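Local coordinates for malonyl CoA-acyl carrier protein transacylase (Synechocystis sp. PCC 6803 substr. Kazusa, PDB 4RR5), which transfers the malonyl group from malonyl-CoA to the holo acyl carrier protein, supplying malonyl-ACP for fatty acid biosynthesis, at residues W5-Q10 with I69-L74; S93-A98 with V213-N218; E29-A34 with L63-A68. All coordinates share one frame; numbering follows the deposited sequence.

In the fold
All three contacts are buried and join their segments through apolar side chains, with no hydrogen bond across the paired segments. Contacts 1 and 2 lie nearer the chain's centre, contact 3 farther out; at the margin of contact 2 Val-213 is partly exposed. Contacts 1 and 3 share helix 56-76: contact 1 sets it against strand 3-7 of the parallel sheet, contact 3 against helix 25-38. In contact 2 helix 90-97 meets the weakly bonded strand 215-217. Aromatic rings carry much of contacts 1 and 3, whereas contact 2 is made of aliphatic groups: leucine, alanine and valine. Polar links run between the contacts: Asp-72 pairs with Lys-30 and probably bonds Tyr-96, while Ser-93 probably bonds Glu-67.

Contact 1. Residues W5-Q10 with I69-L74; sequences WVFPGQ and ILADLL
Strand 5-7, which carries Trp-5 and Phe-7, runs nearly antiparallel to helix 69-74, which carries Ala-71 and Leu-74; the short axes make an angle of 164° and approach to 11.0 Å. An indole is long enough to bridge that separation. Trp-5 has CD1 almost eclipsed with its own CA (chi2 -2°), which turns the benzo end of the ring outward to the helix. There CH2 lies 3.6 Å from CB of Leu-74, and the two side chains approach from opposite directions. The CD1 methyl of Leu-74 then folds over one face of the indole, 4.2 Å from the centroid of the six-membered ring and only 5° off its normal, a CH-pi contact. At the same end of the ring CZ3 stands 3.9 Å from the carbonyl O of Ala-71. Phe-7 adds a lighter touch, its CZ meeting CB of Ala-71 at 4.3 Å, with the methyl near the plane at the ring edge; the small alanine lets both aromatics come up to the helix. With an alanine here in place of the tryptophan, the CD1 methyl of Leu-74 would probably lose the ring face it covers and a gap would open beside it. In the fold, strand 3-7 lies between strands 83-86 and 258-262 of the parallel sheet, and helix 56-76 is part of the crossover from strand 3-7 to 83-86. The indole also meets the ring of Trp-260 on strand 258-262 with nearly parallel planes, while Phe-7 packs against Ser-93 and Ala-94 of helix 90-97.

Contact 2. Residues S93-A98 with V213-N218; sequences SALYAA and VPVLSN
Leu-95 near the end of helix 90-97 and Ala-98 just past it face Val-215 in the weakly bonded strand 215-217 and Val-213 just before it, and the chains draw together toward the helix end, with CA atoms 7.2 Å apart at Leu-95 and Val-215 but 5.9 Å at Ala-98 and Val-213. Val-215 is the hub. With CG1 anti to the backbone N (chi1 -170°) and CG2 anti to the carbonyl carbon, its two methyls fork toward different partners. CG1 meets the CD2 methyl of Leu-95 at 3.9 Å, the two side chains crossing at about a right angle, and CG2 rests 4.0 Å from CB of Ala-98. That same alanine methyl also meets CG2 of Val-213, at 4.2 Å, and so touches two beta-branched residues. A branched residue suits the strand because it can fill both directions, whereas alanine suits the helix end because the backbones come so close there. Helix 90-97 follows directly on the sequence Gly-86 to Gly-90, consistent with the nucleophile elbow of this acyltransferase family, in which Ser-88 is the probable nucleophile; the contact packs the far end of the helix that starts at that turn. Just beyond the strand, Asn-218 reaches back to the turn, its OD1 accepting a hydrogen bond from N of Ser-88 and its ND2 bonding O of Gly-86. Val-84 of strand 83-86 touches the side chains of Val-215 and Val-213, and its backbone bonds those of Pro-214 and Leu-216, which fixes the strand beside the parallel sheet. Leu-234 of helix 227-235 packs on Leu-95, and Leu-230 on Val-215.

Contact 3. Residues E29-A34 with L63-A68; sequences EKYQQA and LYVIEA
Val-65 projects from helix 63-68 toward helix 29-34 and meets two residues there. Its chi1 of 166° sets the two methyls apart, CG1 to the ring of Tyr-31 and CG2 to Ala-34. CG1 lies 3.8 Å from both CD1 and CE1 of Tyr-31, slanting against that side of the ring, and CG2 is 3.6 Å from CB of Ala-34. The two branches of one valine thus serve a small residue and a large one: the alanine methyl lets the helices come near, and the ring spans the wider part. Farther out along the phenol, the hydroxyl OH of Tyr-31 stands 3.7 Å from CG1 of Ile-66, which sits at the ring edge near its plane. The CD1 methyl of Ile-69, on the next turn of the same helix, comes within 3.5 Å of CE1 of Tyr-31.

The helices behind these side chains run close to antiparallel, their short axes 10.2 Å apart at an angle of 154°, and CA of Ala-34 is 7.0 Å from CA of Val-65. Leu-107 of helix 103-119 touches both Ala-34 and Val-65, while Val-42 of helix 42-46 touches both Tyr-31 and Ala-34, so neighbouring helices cover the junction. The phenol is tied down at its far end by a hydrogen bond from OH to O of Gly-18, and Lys-30, next to Tyr-31 in the chain, forms a salt bridge with Asp-72 farther along helix 56-76.

Between residues 29-34 and 63-68 the contact is apolar fit; the salt bridge adds a polar tie farther along the same pair of helices. Tyrosine suits its place because its ring can lie among aliphatic branches while its one polar atom, buried beside Ile-66, finds a backbone carbonyl outside the two helices.

Contact 1. Residues W5-Q10 with I69-L74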
loop_
_atom_site.group_PDB
_atom_site.type_symbol
_atom_site.label_atom_id
_atom_site.label_comp_id
_atom_site.label_asym_id
_atom_site.label_seq_id
_atom_site.Cartn_x
_atom_site.Cartn_y
_atom_site.Cartn_z
ATOM N N TRP A 5 -11.335 -6.335 2.000
ATOM C CA TRP A 5 -10.987 -4.919 2.150
ATOM C C TRP A 5 -9.542 -4.757 1.740
ATOM O O TRP A 5 -8.671 -5.417 2.300
ATOM C CB TRP A 5 -11.164 -4.410 3.575
ATOM C CG TRP A 5 -12.556 -4.437 4.111
ATOM C CD1 TRP A 5 -13.691 -4.835 3.458
ATOM C CD2 TRP A 5 -12.965 -4.064 5.431
ATOM N NE1 TRP A 5 -14.779 -4.730 4.293
ATOM C CE2 TRP A 5 -14.358 -4.265 5.511
ATOM C CE3 TRP A 5 -12.291 -3.571 6.551
ATOM C CZ2 TRP A 5 -15.085 -3.989 6.670
ATOM C CZ3 TRP A 5 -13.014 -3.301 7.698
ATOM C CH2 TRP A 5 -14.394 -3.512 7.749
ATOM N N VAL A 6 -9.286 -3.906 0.751
ATOM C CA VAL A 6 -7.923 -3.674 0.290
ATOM C C VAL A 6 -7.535 -2.211 0.486
ATOM O O VAL A 6 -8.340 -1.309 0.249
ATOM C CB VAL A 6 -7.739 -4.092 -1.194
ATOM C CG1 VAL A 6 -8.024 -5.559 -1.352
ATOM C CG2 VAL A 6 -8.634 -3.280 -2.115
ATOM N N PHE A 7 -6.297 -1.992 0.922
ATOM C CA PHE A 7 -5.846 -0.661 1.325
ATOM C C PHE A 7 -4.806 -0.044 0.373
ATOM O O PHE A 7 -3.743 -0.608 0.135
ATOM C CB PHE A 7 -5.319 -0.731 2.760
ATOM C CG PHE A 7 -6.388 -1.111 3.768
ATOM C CD1 PHE A 7 -6.735 -2.453 3.973
ATOM C CD2 PHE A 7 -7.081 -0.136 4.472
ATOM C CE1 PHE A 7 -7.748 -2.816 4.885
ATOM C CE2 PHE A 7 -8.093 -0.481 5.389
ATOM C CZ PHE A 7 -8.429 -1.820 5.593
ATOM N N PRO A 8 -5.125 1.129 -0.191
ATOM C CA PRO A 8 -4.207 1.733 -1.159
ATOM C C PRO A 8 -2.951 2.333 -0.518
ATOM O O PRO A 8 -2.950 2.723 0.649
ATOM C CB PRO A 8 -5.064 2.819 -1.811
ATOM C CG PRO A 8 -6.033 3.202 -0.742
ATOM C CD PRO A 8 -6.358 1.923 -0.027
ATOM N N GLY A 9 -1.871 2.405 -1.279
ATOM C CA GLY A 9 -0.653 2.971 -0.748
ATOM C C GLY A 9 -0.285 4.274 -1.430
ATOM O O GLY A 9 -1.157 5.013 -1.883
ATOM N N GLN A 10 1.023 4.527 -1.483
ATOM C CA GLN A 10 1.608 5.740 -2.033
ATOM C C GLN A 10 1.095 6.000 -3.436
ATOM O O GLN A 10 0.992 5.069 -4.232
ATOM C CB GLN A 10 3.129 5.620 -2.051
ATOM C CG GLN A 10 3.859 6.842 -2.579
ATOM C CD GLN A 10 4.084 7.871 -1.499
ATOM O OE1 GLN A 10 4.514 7.532 -0.395
ATOM N NE2 GLN A 10 3.795 9.136 -1.805
ATOM N N ILE A 69 -8.908 4.755 10.173
ATOM C CA ILE A 69 -10.162 5.412 10.531
ATOM C C ILE A 69 -11.315 4.856 9.701
ATOM O O ILE A 69 -12.361 4.507 10.237
ATOM C CB ILE A 69 -10.066 6.954 10.365
ATOM C CG1 ILE A 69 -9.345 7.561 11.572
ATOM C CG2 ILE A 69 -11.452 7.591 10.194
ATOM C CD1 ILE A 69 -8.858 8.937 11.353
ATOM N N LEU A 70 -11.118 4.744 8.395
ATOM C CA LEU A 70 -12.135 4.150 7.527
ATOM C C LEU A 70 -12.500 2.716 7.930
ATOM O O LEU A 70 -13.683 2.351 7.937
ATOM C CB LEU A 70 -11.667 4.183 6.075
ATOM C CG LEU A 70 -11.808 5.572 5.467
ATOM C CD1 LEU A 70 -11.080 5.632 4.130
ATOM C CD2 LEU A 70 -13.291 5.952 5.337
ATOM N N ALA A 71 -11.497 1.911 8.286
ATOM C CA ALA A 71 -11.753 0.547 8.729
ATOM C C ALA A 71 -12.648 0.511 9.968
ATOM O O ALA A 71 -13.567 -0.311 10.071
ATOM C CB ALA A 71 -10.446 -0.165 9.010
ATOM N N ASP A 72 -12.375 1.393 10.920
ATOM C CA ASP A 72 -13.165 1.416 12.137
ATOM C C ASP A 72 -14.556 1.981 11.879
ATOM O O ASP A 72 -15.521 1.568 12.512
ATOM C CB ASP A 72 -12.457 2.217 13.212
ATOM C CG ASP A 72 -11.214 1.534 13.694
ATOM O OD1 ASP A 72 -11.066 0.328 13.427
ATOM O OD2 ASP A 72 -10.384 2.186 14.342
ATOM N N LEU A 73 -14.663 2.923 10.947
ATOM C CA LEU A 73 -15.966 3.468 10.582
ATOM C C LEU A 73 -16.846 2.386 9.948
ATOM O O LEU A 73 -18.028 2.277 10.270
ATOM C CB LEU A 73 -15.807 4.658 9.642
ATOM C CG LEU A 73 -15.293 5.906 10.358
ATOM C CD1 LEU A 73 -15.020 7.008 9.356
ATOM C CD2 LEU A 73 -16.287 6.345 11.421
ATOM N N LEU A 74 -16.248 1.589 9.064
ATOM C CA LEU A 74 -16.903 0.425 8.475
ATOM C C LEU A 74 -17.375 -0.567 9.541
ATOM O O LEU A 74 -18.520 -1.024 9.518
ATOM C CB LEU A 74 -15.958 -0.263 7.494
ATOM C CG LEU A 74 -15.895 0.463 6.161
ATOM C CD1 LEU A 74 -14.655 0.057 5.348
ATOM C CD2 LEU A 74 -17.198 0.224 5.386
#

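Contact 2. Residues S93-A98 with V213-N218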
loop_
_atom_site.group_PDB
_atom_site.type_symbol
_atom_site.label_atom_id
_atom_site.label_comp_id
_atom_site.label_asym_id
_atom_site.label_seq_id
_atom_site.Cartn_x
_atom_site.Cartn_y
_atom_site.Cartn_z
ATOM N N SER A 93 -2.041 -0.913 7.108
ATOM C CA SER A 93 -3.445 -0.671 7.369
ATOM C C SER A 93 -4.200 -1.997 7.426
ATOM O O SER A 93 -5.064 -2.191 8.286
ATOM C CB SER A 93 -4.050 0.245 6.302
ATOM O OG SER A 93 -3.293 1.437 6.143
ATOM N N ALA A 94 -3.879 -2.902 6.507
ATOM C CA ALA A 94 -4.514 -4.214 6.493
ATOM C C ALA A 94 -4.203 -4.977 7.789
ATOM O O ALA A 94 -5.090 -5.558 8.414
ATOM C CB ALA A 94 -4.061 -5.006 5.273
ATOM N N LEU A 95 -2.942 -4.953 8.197
ATOM C CA LEU A 95 -2.515 -5.605 9.431
ATOM C C LEU A 95 -3.229 -5.050 10.673
ATOM O O LEU A 95 -3.601 -5.808 11.572
ATOM C CB LEU A 95 -1.005 -5.472 9.591
ATOM C CG LEU A 95 -0.197 -6.305 8.580
ATOM C CD1 LEU A 95 1.305 -6.050 8.730
ATOM C CD2 LEU A 95 -0.525 -7.817 8.711
ATOM N N TYR A 96 -3.427 -3.735 10.723
ATOM C CA TYR A 96 -4.145 -3.124 11.832
ATOM C C TYR A 96 -5.597 -3.549 11.787
ATOM O O TYR A 96 -6.210 -3.806 12.816
ATOM C CB TYR A 96 -4.059 -1.583 11.809
ATOM C CG TYR A 96 -5.195 -0.960 12.597
ATOM C CD1 TYR A 96 -5.166 -0.933 13.992
ATOM C CD2 TYR A 96 -6.327 -0.454 11.955
ATOM C CE1 TYR A 96 -6.217 -0.398 14.722
ATOM C CE2 TYR A 96 -7.375 0.078 12.680
ATOM C CZ TYR A 96 -7.314 0.113 14.061
ATOM O OH TYR A 96 -8.362 0.652 14.780
ATOM N N ALA A 97 -6.145 -3.609 10.584
ATOM C CA ALA A 97 -7.532 -3.979 10.417
ATOM C C ALA A 97 -7.764 -5.411 10.862
ATOM O O ALA A 97 -8.900 -5.796 11.137
ATOM C CB ALA A 97 -7.964 -3.799 8.968
ATOM N N ALA A 98 -6.693 -6.200 10.930
ATOM C CA ALA A 98 -6.809 -7.632 11.201
ATOM C C ALA A 98 -6.361 -7.975 12.610
ATOM O O ALA A 98 -6.297 -9.148 12.967
ATOM C CB ALA A 98 -6.009 -8.422 10.203
ATOM N N VAL A 213 -8.691 -12.251 10.540
ATOM C CA VAL A 213 -9.080 -12.682 9.191
ATOM C C VAL A 213 -7.816 -12.942 8.350
ATOM O O VAL A 213 -6.706 -12.546 8.731
ATOM C CB VAL A 213 -9.985 -11.648 8.478
ATOM C CG1 VAL A 213 -11.323 -11.544 9.158
ATOM C CG2 VAL A 213 -9.330 -10.305 8.433
ATOM N N PRO A 214 -7.967 -13.640 7.216
ATOM C CA PRO A 214 -6.780 -13.873 6.386
ATOM C C PRO A 214 -6.186 -12.591 5.816
ATOM O O PRO A 214 -6.916 -11.773 5.249
ATOM C CB PRO A 214 -7.309 -14.766 5.254
ATOM C CG PRO A 214 -8.471 -15.465 5.848
ATOM C CD PRO A 214 -9.109 -14.466 6.786
ATOM N N VAL A 215 -4.874 -12.434 5.978
ATOM C CA VAL A 215 -4.107 -11.372 5.342
ATOM C C VAL A 215 -3.360 -11.927 4.140
ATOM O O VAL A 215 -2.666 -12.941 4.266
ATOM C CB VAL A 215 -3.087 -10.754 6.326
ATOM C CG1 VAL A 215 -2.458 -9.473 5.749
ATOM C CG2 VAL A 215 -3.740 -10.511 7.682
ATOM N N LEU A 216 -3.490 -11.283 2.981
ATOM C CA LEU A 216 -2.661 -11.649 1.827
ATOM C C LEU A 216 -1.520 -10.648 1.649
ATOM O O LEU A 216 -1.726 -9.536 1.172
ATOM C CB LEU A 216 -3.492 -11.738 0.540
ATOM C CG LEU A 216 -4.487 -12.902 0.414
ATOM C CD1 LEU A 216 -5.643 -12.819 1.415
ATOM C CD2 LEU A 216 -5.021 -12.985 -1.004
ATOM N N SER A 217 -0.309 -11.057 2.012
ATOM C CA SER A 217 0.817 -10.135 2.023
ATOM C C SER A 217 1.527 -9.918 0.673
ATOM O O SER A 217 1.567 -10.806 -0.181
ATOM C CB SER A 217 1.814 -10.605 3.057
ATOM O OG SER A 217 1.128 -10.842 4.272
ATOM N N ASN A 218 2.099 -8.722 0.509
ATOM C CA ASN A 218 2.707 -8.288 -0.743
ATOM C C ASN A 218 3.740 -9.249 -1.330
ATOM O O ASN A 218 3.739 -9.498 -2.537
ATOM C CB ASN A 218 3.382 -6.911 -0.566
ATOM C CG ASN A 218 2.390 -5.751 -0.507
ATOM O OD1 ASN A 218 2.793 -4.601 -0.326
ATOM N ND2 ASN A 218 1.096 -6.047 -0.641
#

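Contact 3. Residues E29-A34 with L63-A68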
loop_
_atom_site.group_PDB
_atom_site.type_symbol
_atom_site.label_atom_id
_atom_site.label_comp_id
_atom_site.label_asym_id
_atom_site.label_seq_id
_atom_site.Cartn_x
_atom_site.Cartn_y
_atom_site.Cartn_z
ATOM N N GLU A 29 -10.998 11.219 17.481
ATOM C CA GLU A 29 -10.152 10.523 18.433
ATOM C C GLU A 29 -8.833 10.044 17.810
ATOM O O GLU A 29 -7.752 10.450 18.237
ATOM C CB GLU A 29 -10.952 9.358 19.028
ATOM C CG GLU A 29 -10.154 8.309 19.781
ATOM C CD GLU A 29 -11.005 7.098 20.172
ATOM O OE1 GLU A 29 -12.255 7.172 20.094
ATOM O OE2 GLU A 29 -10.422 6.061 20.558
ATOM N N LYS A 30 -8.909 9.213 16.780
ATOM C CA LYS A 30 -7.690 8.684 16.173
ATOM C C LYS A 30 -6.775 9.764 15.585
ATOM O O LYS A 30 -5.552 9.628 15.623
ATOM C CB LYS A 30 -8.036 7.663 15.098
ATOM C CG LYS A 30 -8.569 6.406 15.680
ATOM C CD LYS A 30 -8.188 5.220 14.842
ATOM C CE LYS A 30 -8.354 3.961 15.672
ATOM N NZ LYS A 30 -9.699 3.978 16.326
ATOM N N TYR A 31 -7.361 10.829 15.055
ATOM C CA TYR A 31 -6.569 11.956 14.590
ATOM C C TYR A 31 -5.766 12.550 15.727
ATOM O O TYR A 31 -4.624 12.945 15.528
ATOM C CB TYR A 31 -7.452 13.047 13.960
ATOM C CG TYR A 31 -7.843 12.773 12.519
ATOM C CD1 TYR A 31 -6.962 12.137 11.650
ATOM C CD2 TYR A 31 -9.104 13.133 12.035
ATOM C CE1 TYR A 31 -7.319 11.879 10.336
ATOM C CE2 TYR A 31 -9.472 12.876 10.717
ATOM C CZ TYR A 31 -8.575 12.246 9.868
ATOM O OH TYR A 31 -8.928 11.970 8.554
ATOM N N GLN A 32 -6.368 12.618 16.915
ATOM C CA GLN A 32 -5.692 13.203 18.078
ATOM C C GLN A 32 -4.589 12.278 18.559
ATOM O O GLN A 32 -3.498 12.739 18.888
ATOM C CB GLN A 32 -6.681 13.496 19.212
ATOM C CG GLN A 32 -7.467 14.792 19.014
ATOM C CD GLN A 32 -8.709 14.894 19.899
ATOM O OE1 GLN A 32 -8.950 14.051 20.773
ATOM N NE2 GLN A 32 -9.506 15.931 19.672
ATOM N N GLN A 33 -4.879 10.978 18.590
ATOM C CA GLN A 33 -3.857 9.965 18.822
ATOM C C GLN A 33 -2.708 10.079 17.829
ATOM O O GLN A 33 -1.544 10.024 18.221
ATOM C CB GLN A 33 -4.437 8.565 18.726
ATOM C CG GLN A 33 -5.445 8.221 19.773
ATOM C CD GLN A 33 -5.894 6.783 19.638
ATOM O OE1 GLN A 33 -7.094 6.491 19.612
ATOM N NE2 GLN A 33 -4.924 5.870 19.539
ATOM N N ALA A 34 -3.028 10.203 16.542
ATOM C CA ALA A 34 -1.979 10.338 15.545
ATOM C C ALA A 34 -1.168 11.601 15.798
ATOM O O ALA A 34 0.047 11.609 15.607
ATOM C CB ALA A 34 -2.552 10.349 14.142
ATOM N N LEU A 63 -1.906 8.244 4.998
ATOM C CA LEU A 63 -2.740 7.192 4.420
ATOM C C LEU A 63 -3.088 6.127 5.457
ATOM O O LEU A 63 -4.209 5.627 5.485
ATOM C CB LEU A 63 -2.043 6.540 3.229
ATOM C CG LEU A 63 -2.043 7.326 1.926
ATOM C CD1 LEU A 63 -1.233 6.591 0.870
ATOM C CD2 LEU A 63 -3.469 7.562 1.443
ATOM N N TYR A 64 -2.128 5.785 6.313
ATOM C CA TYR A 64 -2.375 4.779 7.330
ATOM C C TYR A 64 -3.437 5.237 8.326
ATOM O O TYR A 64 -4.328 4.477 8.680
ATOM C CB TYR A 64 -1.084 4.415 8.072
ATOM C CG TYR A 64 -1.308 3.558 9.316
ATOM C CD1 TYR A 64 -1.555 4.140 10.560
ATOM C CD2 TYR A 64 -1.262 2.166 9.245
ATOM C CE1 TYR A 64 -1.751 3.372 11.692
ATOM C CE2 TYR A 64 -1.455 1.385 10.375
ATOM C CZ TYR A 64 -1.700 2.000 11.596
ATOM O OH TYR A 64 -1.884 1.236 12.720
ATOM N N VAL A 65 -3.324 6.466 8.804
ATOM C CA VAL A 65 -4.243 6.959 9.818
ATOM C C VAL A 65 -5.666 7.024 9.254
ATOM O O VAL A 65 -6.638 6.636 9.911
ATOM C CB VAL A 65 -3.800 8.355 10.340
ATOM C CG1 VAL A 65 -4.923 9.025 11.144
ATOM C CG2 VAL A 65 -2.525 8.239 11.167
ATOM N N ILE A 66 -5.780 7.505 8.021
ATOM C CA ILE A 66 -7.079 7.636 7.374
ATOM C C ILE A 66 -7.700 6.270 7.085
ATOM O O ILE A 66 -8.891 6.047 7.347
ATOM C CB ILE A 66 -6.968 8.455 6.068
ATOM C CG1 ILE A 66 -6.744 9.926 6.414
ATOM C CG2 ILE A 66 -8.214 8.270 5.203
ATOM C CD1 ILE A 66 -6.275 10.760 5.253
ATOM N N GLU A 67 -6.884 5.360 6.560
ATOM C CA GLU A 67 -7.323 4.003 6.288
ATOM C C GLU A 67 -7.761 3.263 7.560
ATOM O O GLU A 67 -8.806 2.603 7.565
ATOM C CB GLU A 67 -6.219 3.245 5.549
ATOM C CG GLU A 67 -6.166 3.620 4.058
ATOM C CD GLU A 67 -4.909 3.164 3.336
ATOM O OE1 GLU A 67 -4.077 2.445 3.932
ATOM O OE2 GLU A 67 -4.760 3.524 2.151
ATOM N N ALA A 68 -6.994 3.383 8.643
ATOM C CA ALA A 68 -7.419 2.824 9.934
ATOM C C ALA A 68 -8.733 3.460 10.406
ATOM O O ALA A 68 -9.589 2.781 10.951
ATOM C CB ALA A 68 -6.342 3.005 10.979
#